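Local atomic coordinates of ethanolamine kinase Pv091845 (Plasmodium vivax, PDB entry 2QG7), a protein that probably phosphorylates ethanolamine, the first of three steps on the route from ethanolamine to phosphatidylethanolamine. Residues D[137-142]-D[176-181]. Residues are numbered along the deposited sequence; the frame is centred on the assembly and turned at random.
Sequences LIRLYG and NGRIEE
Arg-178 and Glu-180 both hold CG tucked between backbone N and carbonyl carbon (chi1 72° and 64°), whereas Arg-139 carries its CG anti to the backbone N; both arginines then bend at chi3, while Glu-180 runs on extended. The three chains rise from one face of the sheet, and their charged ends converge there. Arg-139 approaches the Glu-180 carboxylate with NE and NH1, one nitrogen to each oxygen. Its NE reaches Glu-180 OE1 at 3.1 Å, almost in the guanidinium plane but from above the carboxylate plane. The bond from Arg-139 NH1, tilted from the guanidinium plane, meets the syn lone pair of Glu-180 OE2 at 2.9 Å. Arg-178 NH2 donates to Glu-180 OE1 as well, at 3.0 Å and nearly along the C-O axis, so this oxygen takes two donors. Arg-139 NE therefore stands 3.2 Å from Arg-178 NH2, a like-charge approach that the shared carboxylate probably offsets, helped by Glu-154, which pairs with Arg-178 NH1. Arg-139 CD lies over one face of the Arg-178 guanidinium, offset toward its rim.

Beneath this network, residues 137-141 and 177-181 run antiparallel as neighbouring strands of the five-stranded sheet of the N-terminal lobe in this kinase-like fold. Leu-137/Glu-180 and Arg-139/Arg-178 are the hydrogen-bonded pairs; Arg-139 N to Arg-178 O is nearly straight. On the other face, Ile-138 and Ile-179, a non-hydrogen-bonded pair, pack against Val-94 of helix 84-98.

At the Gly-177 end, Tyr-141 turns CG beside its backbone N, and the ring lies across the glycine: Gly-177 CA sits 3.6 Å from the Tyr-141 ring centroid, 12° off the normal, a CH-pi contact. Arg-151 makes a cation-pi contact with the same ring. Tyr-141 N donates to Asn-176 O at 3.0 Å, from above the carbonyl plane, and Tyr-141 OH receives a weak bond from Arg-178 NE.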
loop_
_atom_site.group_PDB
_atom_site.type_symbol
_atom_site.label_atom_id
_atom_site.label_comp_id
_atom_site.label_asym_id
_atom_site.label_seq_id
_atom_site.Cartn_x
_atom_site.Cartn_y
_atom_site.Cartn_z
ATOM N N LEU D 137 21.418 8.026 -27.081
ATOM C CA LEU D 137 20.223 7.825 -26.258
ATOM C C LEU D 137 19.282 9.008 -26.463
ATOM O O LEU D 137 19.720 10.181 -26.420
ATOM C CB LEU D 137 20.615 7.691 -24.775
ATOM C CG LEU D 137 19.567 7.309 -23.729
ATOM C CD1 LEU D 137 19.106 5.878 -23.941
ATOM C CD2 LEU D 137 20.124 7.469 -22.309
ATOM N N ILE D 138 18.002 8.714 -26.714
ATOM C CA ILE D 138 17.028 9.780 -26.801
ATOM C C ILE D 138 16.171 9.759 -25.549
ATOM O O ILE D 138 15.641 8.714 -25.157
ATOM C CB ILE D 138 16.151 9.709 -28.073
ATOM C CG1 ILE D 138 17.021 9.751 -29.330
ATOM C CG2 ILE D 138 15.142 10.858 -28.095
ATOM C CD1 ILE D 138 16.237 9.579 -30.617
ATOM N N ARG D 139 16.063 10.928 -24.925
ATOM C CA ARG D 139 15.236 11.088 -23.761
ATOM C C ARG D 139 14.125 12.067 -24.092
ATOM O O ARG D 139 14.372 13.225 -24.463
ATOM C CB ARG D 139 16.071 11.576 -22.571
ATOM C CG ARG D 139 15.330 11.572 -21.248
ATOM C CD ARG D 139 16.114 12.311 -20.190
ATOM N NE ARG D 139 17.343 11.612 -19.818
ATOM C CZ ARG D 139 17.415 10.587 -18.963
ATOM N NH1 ARG D 139 18.598 10.036 -18.709
ATOM N NH2 ARG D 139 16.323 10.101 -18.361
ATOM N N LEU D 140 12.898 11.574 -23.967
ATOM C CA LEU D 140 11.704 12.351 -24.258
ATOM C C LEU D 140 10.976 12.585 -22.953
ATOM O O LEU D 140 10.645 11.635 -22.233
ATOM C CB LEU D 140 10.813 11.613 -25.267
ATOM C CG LEU D 140 11.396 11.339 -26.664
ATOM C CD1 LEU D 140 10.455 10.477 -27.451
ATOM C CD2 LEU D 140 11.638 12.630 -27.438
ATOM N N TYR D 141 10.750 13.856 -22.642
ATOM C CA TYR D 141 10.118 14.244 -21.379
ATOM C C TYR D 141 8.612 13.974 -21.381
ATOM O O TYR D 141 7.973 14.014 -22.442
ATOM C CB TYR D 141 10.375 15.728 -21.065
ATOM C CG TYR D 141 11.801 16.230 -21.264
ATOM C CD1 TYR D 141 12.910 15.418 -20.961
ATOM C CD2 TYR D 141 12.032 17.543 -21.722
ATOM C CE1 TYR D 141 14.199 15.886 -21.138
ATOM C CE2 TYR D 141 13.322 18.024 -21.895
ATOM C CZ TYR D 141 14.404 17.187 -21.596
ATOM O OH TYR D 141 15.692 17.652 -21.763
ATOM N N GLY D 142 8.054 13.705 -20.187
ATOM C CA GLY D 142 6.593 13.595 -20.021
ATOM C C GLY D 142 5.865 14.946 -20.010
ATOM O O GLY D 142 6.451 15.987 -20.352
ATOM N N ASN D 176 11.333 19.393 -25.724
ATOM C CA ASN D 176 10.562 18.216 -25.330
ATOM C C ASN D 176 11.438 16.967 -25.101
ATOM O O ASN D 176 10.945 15.869 -24.809
ATOM C CB ASN D 176 9.386 18.004 -26.311
ATOM C CG ASN D 176 9.830 17.454 -27.665
ATOM O OD1 ASN D 176 9.584 16.301 -27.963
ATOM N ND2 ASN D 176 10.498 18.266 -28.468
ATOM N N GLY D 177 12.749 17.154 -25.180
ATOM C CA GLY D 177 13.651 16.058 -24.901
ATOM C C GLY D 177 15.074 16.415 -25.157
ATOM O O GLY D 177 15.406 17.594 -25.326
ATOM N N ARG D 178 15.927 15.396 -25.199
ATOM C CA ARG D 178 17.350 15.602 -25.490
ATOM C C ARG D 178 18.017 14.386 -26.125
ATOM O O ARG D 178 17.475 13.263 -26.085
ATOM C CB ARG D 178 18.113 15.964 -24.204
ATOM C CG ARG D 178 18.278 14.780 -23.244
ATOM C CD ARG D 178 19.199 15.113 -22.113
ATOM N NE ARG D 178 18.516 15.860 -21.081
ATOM C CZ ARG D 178 18.416 15.478 -19.808
ATOM N NH1 ARG D 178 17.764 16.263 -18.956
ATOM N NH2 ARG D 178 18.963 14.335 -19.383
ATOM N N ILE D 179 19.207 14.614 -26.684
ATOM C CA ILE D 179 20.049 13.528 -27.188
ATOM C C ILE D 179 21.328 13.453 -26.351
ATOM O O ILE D 179 22.110 14.415 -26.276
ATOM C CB ILE D 179 20.424 13.657 -28.709
ATOM C CG1 ILE D 179 19.186 13.962 -29.567
ATOM C CG2 ILE D 179 21.098 12.368 -29.185
ATOM C CD1 ILE D 179 19.507 14.437 -31.010
ATOM N N GLU D 180 21.547 12.295 -25.745
ATOM C CA GLU D 180 22.637 12.137 -24.796
ATOM C C GLU D 180 23.429 10.868 -25.071
ATOM O O GLU D 180 23.002 9.990 -25.828
ATOM C CB GLU D 180 22.112 12.197 -23.338
ATOM C CG GLU D 180 21.172 11.060 -22.961
ATOM C CD GLU D 180 20.512 11.203 -21.586
ATOM O OE1 GLU D 180 19.989 12.280 -21.243
ATOM O OE2 GLU D 180 20.482 10.196 -20.842
ATOM N N GLU D 181 24.600 10.807 -24.447
ATOM C CA GLU D 181 25.575 9.736 -24.608
ATOM C C GLU D 181 25.053 8.483 -23.957
ATOM O O GLU D 181 24.623 8.505 -22.795
ATOM C CB GLU D 181 26.889 10.149 -23.934
ATOM C CG GLU D 181 28.097 9.342 -24.326
ATOM C CD GLU D 181 29.377 9.754 -23.575
ATOM O OE1 GLU D 181 30.054 8.837 -23.051
ATOM O OE2 GLU D 181 29.718 10.971 -23.516
#